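Local coordinates for transcriptional regulator, LacI family protein (Rhodococcus jostii, PDB 3K9C) that probably acts as a DNA-binding transcription factor of the LacI family that recognises cis-regulatory DNA, at residues E68-L73 with G83-R88; P90-A95 with L252-G257. All blocks are in the same frame, centred on the assembly; numbering follows the deposited sequence.

Interaction 1 (E68-L73 with G83-R88)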
loop_
_atom_site.group_PDB
_atom_site.type_symbol
_atom_site.label_atom_id
_atom_site.label_comp_id
_atom_site.label_asym_id
_atom_site.label_seq_id
_atom_site.Cartn_x
_atom_site.Cartn_y
_atom_site.Cartn_z
ATOM N N GLU B 68 -19.657 17.752 -6.069
ATOM C CA GLU B 68 -20.675 18.414 -5.253
ATOM C C GLU B 68 -20.235 18.495 -3.801
ATOM O O GLU B 68 -20.929 19.057 -2.951
ATOM C CB GLU B 68 -21.997 17.657 -5.342
ATOM C CG GLU B 68 -22.699 17.810 -6.673
ATOM C CD GLU B 68 -23.937 16.948 -6.767
ATOM O OE1 GLU B 68 -24.741 16.961 -5.808
ATOM O OE2 GLU B 68 -24.104 16.264 -7.800
ATOM N N ALA B 69 -19.074 17.920 -3.525
ATOM C CA ALA B 69 -18.519 17.925 -2.187
ATOM C C ALA B 69 -17.097 17.405 -2.268
ATOM O O ALA B 69 -16.732 16.708 -3.216
ATOM C CB ALA B 69 -19.357 17.042 -1.265
ATOM N N ALA B 70 -16.295 17.760 -1.276
ATOM C CA ALA B 70 -14.915 17.320 -1.214
ATOM C C ALA B 70 -14.678 16.659 0.131
ATOM O O ALA B 70 -14.861 17.284 1.174
ATOM C CB ALA B 70 -13.964 18.507 -1.393
ATOM N N ILE B 71 -14.294 15.386 0.091
ATOM C CA ILE B 71 -13.989 14.612 1.289
ATOM C C ILE B 71 -12.464 14.431 1.337
ATOM O O ILE B 71 -11.878 13.768 0.472
ATOM C CB ILE B 71 -14.654 13.232 1.227
ATOM C CG1 ILE B 71 -16.173 13.389 1.247
ATOM C CG2 ILE B 71 -14.173 12.368 2.386
ATOM C CD1 ILE B 71 -16.912 12.112 0.959
ATOM N N LEU B 72 -11.824 15.030 2.337
ATOM C CA LEU B 72 -10.373 14.946 2.473
ATOM C C LEU B 72 -9.964 13.948 3.559
ATOM O O LEU B 72 -10.271 14.137 4.737
ATOM C CB LEU B 72 -9.791 16.327 2.810
ATOM C CG LEU B 72 -10.243 17.554 1.998
ATOM C CD1 LEU B 72 -9.419 18.766 2.430
ATOM C CD2 LEU B 72 -10.074 17.314 0.511
ATOM N N LEU B 73 -9.266 12.888 3.165
ATOM C CA LEU B 73 -8.822 11.897 4.138
ATOM C C LEU B 73 -7.513 12.323 4.814
ATOM O O LEU B 73 -6.498 12.513 4.156
ATOM C CB LEU B 73 -8.634 10.537 3.464
ATOM C CG LEU B 73 -9.782 10.000 2.611
ATOM C CD1 LEU B 73 -9.529 8.517 2.305
ATOM C CD2 LEU B 73 -11.108 10.175 3.338
ATOM N N GLY B 83 -10.775 26.812 4.910
ATOM C CA GLY B 83 -11.746 27.871 4.710
ATOM C C GLY B 83 -11.930 28.188 3.242
ATOM O O GLY B 83 -13.049 28.184 2.736
ATOM N N ALA B 84 -10.826 28.450 2.551
ATOM C CA ALA B 84 -10.882 28.773 1.133
ATOM C C ALA B 84 -11.572 27.660 0.347
ATOM O O ALA B 84 -12.332 27.922 -0.587
ATOM C CB ALA B 84 -9.479 29.001 0.598
ATOM N N LEU B 85 -11.307 26.416 0.729
ATOM C CA LEU B 85 -11.913 25.280 0.050
ATOM C C LEU B 85 -13.410 25.215 0.322
ATOM O O LEU B 85 -14.206 24.953 -0.579
ATOM C CB LEU B 85 -11.255 23.972 0.502
ATOM C CG LEU B 85 -11.924 22.709 -0.046
ATOM C CD1 LEU B 85 -11.789 22.688 -1.554
ATOM C CD2 LEU B 85 -11.298 21.469 0.578
ATOM N N ALA B 86 -13.783 25.451 1.575
ATOM C CA ALA B 86 -15.179 25.421 1.988
ATOM C C ALA B 86 -15.981 26.530 1.306
ATOM O O ALA B 86 -17.200 26.426 1.168
ATOM C CB ALA B 86 -15.274 25.557 3.498
ATOM N N ASP B 87 -15.296 27.586 0.876
ATOM C CA ASP B 87 -15.972 28.695 0.209
ATOM C C ASP B 87 -16.328 28.357 -1.229
ATOM O O ASP B 87 -17.075 29.089 -1.877
ATOM C CB ASP B 87 -15.105 29.957 0.231
ATOM C CG ASP B 87 -14.929 30.519 1.629
ATOM O OD1 ASP B 87 -15.942 30.660 2.350
ATOM O OD2 ASP B 87 -13.777 30.832 2.007
ATOM N N ARG B 88 -15.806 27.245 -1.731
ATOM C CA ARG B 88 -16.086 26.850 -3.104
ATOM C C ARG B 88 -16.989 25.631 -3.206
ATOM O O ARG B 88 -17.751 25.485 -4.168
ATOM C CB ARG B 88 -14.787 26.557 -3.843
ATOM C CG ARG B 88 -13.813 27.710 -3.883
ATOM C CD ARG B 88 -12.784 27.430 -4.947
ATOM N NE ARG B 88 -13.447 27.124 -6.212
ATOM C CZ ARG B 88 -12.838 26.613 -7.277
ATOM N NH1 ARG B 88 -11.538 26.349 -7.237
ATOM N NH2 ARG B 88 -13.534 26.363 -8.380
#
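L85 meets L72 and A70 through a single methyl, CD2, and this apolar touch is the whole side-chain contact between 68-73 and 83-88. L72 and L85 approach tip to tip, with L72 CD1 3.8 Å from L85 CD2. The other branch of the strand leucine also lies close, L72 CD2 being 4.3 Å from L85 CD2, so the helix methyl faces the fork of L72. A70 has only its CB to offer, and A70 CB stays 4.4 Å from L85 CD2, a looser approach at the edge of the pair. The torsions account for this geometry: L85 carries CG anti to its own backbone N (chi1 174°), which extends its methyls toward the strand, while L72, with CG beside its backbone N (chi1 -47°), holds its fork toward the helix.

The backbones remain well separated, with A70 CA and L85 CA 8.6 Å apart, and the polar bonds are confined to each segment's own surroundings. On the helix side D87 N donates to G83 O at 3.0 Å and R88 N to L85 O, also at 3.0 Å. On the strand side A70 is hydrogen-bonded through its backbone to P90 and L92. Ionic pairing lies at the other end of the strand segment, where E68 forms a salt bridge with R13.

L85 further packs on V59 and M63 of helix 55-63, and L72 on V18 of strand 13-20, so the buried leucine pair belongs to a wider hydrophobic layer. The contact joins strand 67-73 to helix 79-86 within a beta-alpha-beta unit. With just 98 Å² buried and no polar or charged group taking part, its chemistry implies that these two segments are held by apolar burial and methyl fit, with no directional bond found between them.

Interaction 2 (P90-A95 with L252-G257)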
loop_
_atom_site.group_PDB
_atom_site.type_symbol
_atom_site.label_atom_id
_atom_site.label_comp_id
_atom_site.label_asym_id
_atom_site.label_seq_id
_atom_site.Cartn_x
_atom_site.Cartn_y
_atom_site.Cartn_z
ATOM N N PRO B 90 -18.978 22.330 -0.531
ATOM C CA PRO B 90 -19.113 21.763 0.813
ATOM C C PRO B 90 -17.941 20.799 1.021
ATOM O O PRO B 90 -17.571 20.054 0.105
ATOM C CB PRO B 90 -20.458 21.048 0.746
ATOM C CG PRO B 90 -21.242 21.919 -0.199
ATOM C CD PRO B 90 -20.231 22.182 -1.295
ATOM N N ALA B 91 -17.354 20.824 2.212
ATOM C CA ALA B 91 -16.209 19.968 2.507
ATOM C C ALA B 91 -16.314 19.252 3.849
ATOM O O ALA B 91 -16.918 19.756 4.796
ATOM C CB ALA B 91 -14.921 20.795 2.451
ATOM N N LEU B 92 -15.706 18.071 3.908
ATOM C CA LEU B 92 -15.693 17.237 5.103
ATOM C C LEU B 92 -14.354 16.506 5.200
ATOM O O LEU B 92 -13.876 15.916 4.222
ATOM C CB LEU B 92 -16.842 16.222 5.043
ATOM C CG LEU B 92 -17.095 15.293 6.232
ATOM C CD1 LEU B 92 -18.581 14.940 6.270
ATOM C CD2 LEU B 92 -16.248 14.026 6.121
ATOM N N VAL B 93 -13.741 16.566 6.375
ATOM C CA VAL B 93 -12.468 15.900 6.598
ATOM C C VAL B 93 -12.706 14.585 7.336
ATOM O O VAL B 93 -13.672 14.451 8.092
ATOM C CB VAL B 93 -11.508 16.778 7.436
ATOM C CG1 VAL B 93 -11.299 18.124 6.745
ATOM C CG2 VAL B 93 -12.059 16.967 8.844
ATOM N N VAL B 94 -11.824 13.617 7.108
ATOM C CA VAL B 94 -11.927 12.324 7.763
ATOM C C VAL B 94 -10.678 12.016 8.582
ATOM O O VAL B 94 -9.567 12.372 8.192
ATOM C CB VAL B 94 -12.120 11.192 6.738
ATOM C CG1 VAL B 94 -12.182 9.854 7.449
ATOM C CG2 VAL B 94 -13.399 11.408 5.956
ATOM N N ALA B 95 -10.877 11.351 9.717
ATOM C CA ALA B 95 -9.786 10.950 10.597
ATOM C C ALA B 95 -9.151 12.105 11.355
ATOM O O ALA B 95 -8.031 11.989 11.843
ATOM C CB ALA B 95 -8.724 10.206 9.797
ATOM N N LEU B 252 -23.351 14.219 1.711
ATOM C CA LEU B 252 -24.636 14.338 1.036
ATOM C C LEU B 252 -25.584 15.221 1.857
ATOM O O LEU B 252 -26.439 15.908 1.301
ATOM C CB LEU B 252 -25.249 12.952 0.801
ATOM C CG LEU B 252 -24.931 12.289 -0.546
ATOM C CD1 LEU B 252 -23.437 12.131 -0.723
ATOM C CD2 LEU B 252 -25.622 10.952 -0.630
ATOM N N ALA B 253 -25.414 15.211 3.176
ATOM C CA ALA B 253 -26.237 16.022 4.060
ATOM C C ALA B 253 -25.886 17.502 3.900
ATOM O O ALA B 253 -26.772 18.358 3.907
ATOM C CB ALA B 253 -26.035 15.593 5.500
ATOM N N GLN B 254 -24.593 17.794 3.762
ATOM C CA GLN B 254 -24.120 19.167 3.597
ATOM C C GLN B 254 -24.508 19.719 2.228
ATOM O O GLN B 254 -24.703 20.926 2.059
ATOM C CB GLN B 254 -22.597 19.237 3.781
ATOM C CG GLN B 254 -22.150 19.167 5.236
ATOM C CD GLN B 254 -20.651 19.378 5.421
ATOM O OE1 GLN B 254 -20.074 20.340 4.910
ATOM N NE2 GLN B 254 -20.019 18.481 6.172
ATOM N N ILE B 255 -24.616 18.831 1.248
ATOM C CA ILE B 255 -25.006 19.245 -0.088
ATOM C C ILE B 255 -26.499 19.579 -0.041
ATOM O O ILE B 255 -26.965 20.483 -0.736
ATOM C CB ILE B 255 -24.751 18.126 -1.105
ATOM C CG1 ILE B 255 -23.254 17.811 -1.151
ATOM C CG2 ILE B 255 -25.248 18.547 -2.482
ATOM C CD1 ILE B 255 -22.904 16.593 -1.979
ATOM N N SER B 256 -27.236 18.844 0.793
ATOM C CA SER B 256 -28.672 19.062 0.967
ATOM C C SER B 256 -28.906 20.362 1.726
ATOM O O SER B 256 -30.043 20.809 1.869
ATOM C CB SER B 256 -29.310 17.905 1.745
ATOM O OG SER B 256 -29.249 16.690 1.013
ATOM N N GLY B 257 -27.823 20.956 2.222
ATOM C CA GLY B 257 -27.939 22.206 2.948
ATOM C C GLY B 257 -27.854 22.082 4.455
ATOM O O GLY B 257 -27.821 23.094 5.150
#
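Q254 sets its CB against P90 CB and carries its amide past the A91 carbonyl to L92. Q254 CB is 4.1 Å from P90 CB, beside the closest backbone approach, where P90 CA and Q254 CA are 6.3 Å apart. Beyond it the chain runs extended (chi2 -174°), which brings the amide carbon, Q254 CD, within 3.8 Å of A91 O. Past that point L92 crosses Q254 at about a right angle, CB and CD1 of the leucine both coming to the end of the amide from one side. P90, just before the strand, and L92 direct their CB atoms to the helix, whereas A91 turns its own away and presents its carbonyl. Q254 contributes 79 Å² of the 187 Å² buried between the segments. Cut back to an alanine, Q254 would keep its CB against P90, but a gap would probably open beside L92 CD1 and A91 O would lose the amide lying next to it.

The helix end behind Q254 is closed by its own bonds. L252 O is gripped from opposite faces of its plane, by S256 OG at 2.9 Å and by S256 N at 3.1 Å. G257 then leaves the helix with phi 102° in a Schellman motif; at these angles a CB would jam against the preceding carbonyl, which calls for glycine.

I255 turns to the next strand, 67-73, where it touches E68 and A69, and L252 reaches L15 of strand 13-20. L92 and V94 also pack on A247, about two turns earlier in helix 240-255. The C-terminal turn of this helix thus lies against one face of the sheet, across strand 91-94, which is itself hydrogen-bonded between strands 67-73 and 104-108, as in the layered alpha/beta subdomain of periplasmic-binding-protein-like folds.

Followed from the N terminus, interaction 1 closes a short connection of nine residues, partly helical, between strand 67-73 and helix 79-86, inside the beta-alpha-beta unit completed by strand 91-94. Interaction 2 closes a far longer excursion of 156 residues, bringing helix 240-255 back to this sheet after the chain has built the separate four-stranded parallel sheet. The two are in series, neither nested nor crossed, with centres about 8 Å apart. L72 N lies 2.9 Å from L92 O and L72 O 2.9 Å from V94 N, both probable hydrogen bonds. Because A70 and L72 face helix 79-86 while A69, I71 and L92 meet helix 240-255, the contacts cover opposite faces of this parallel strand pair.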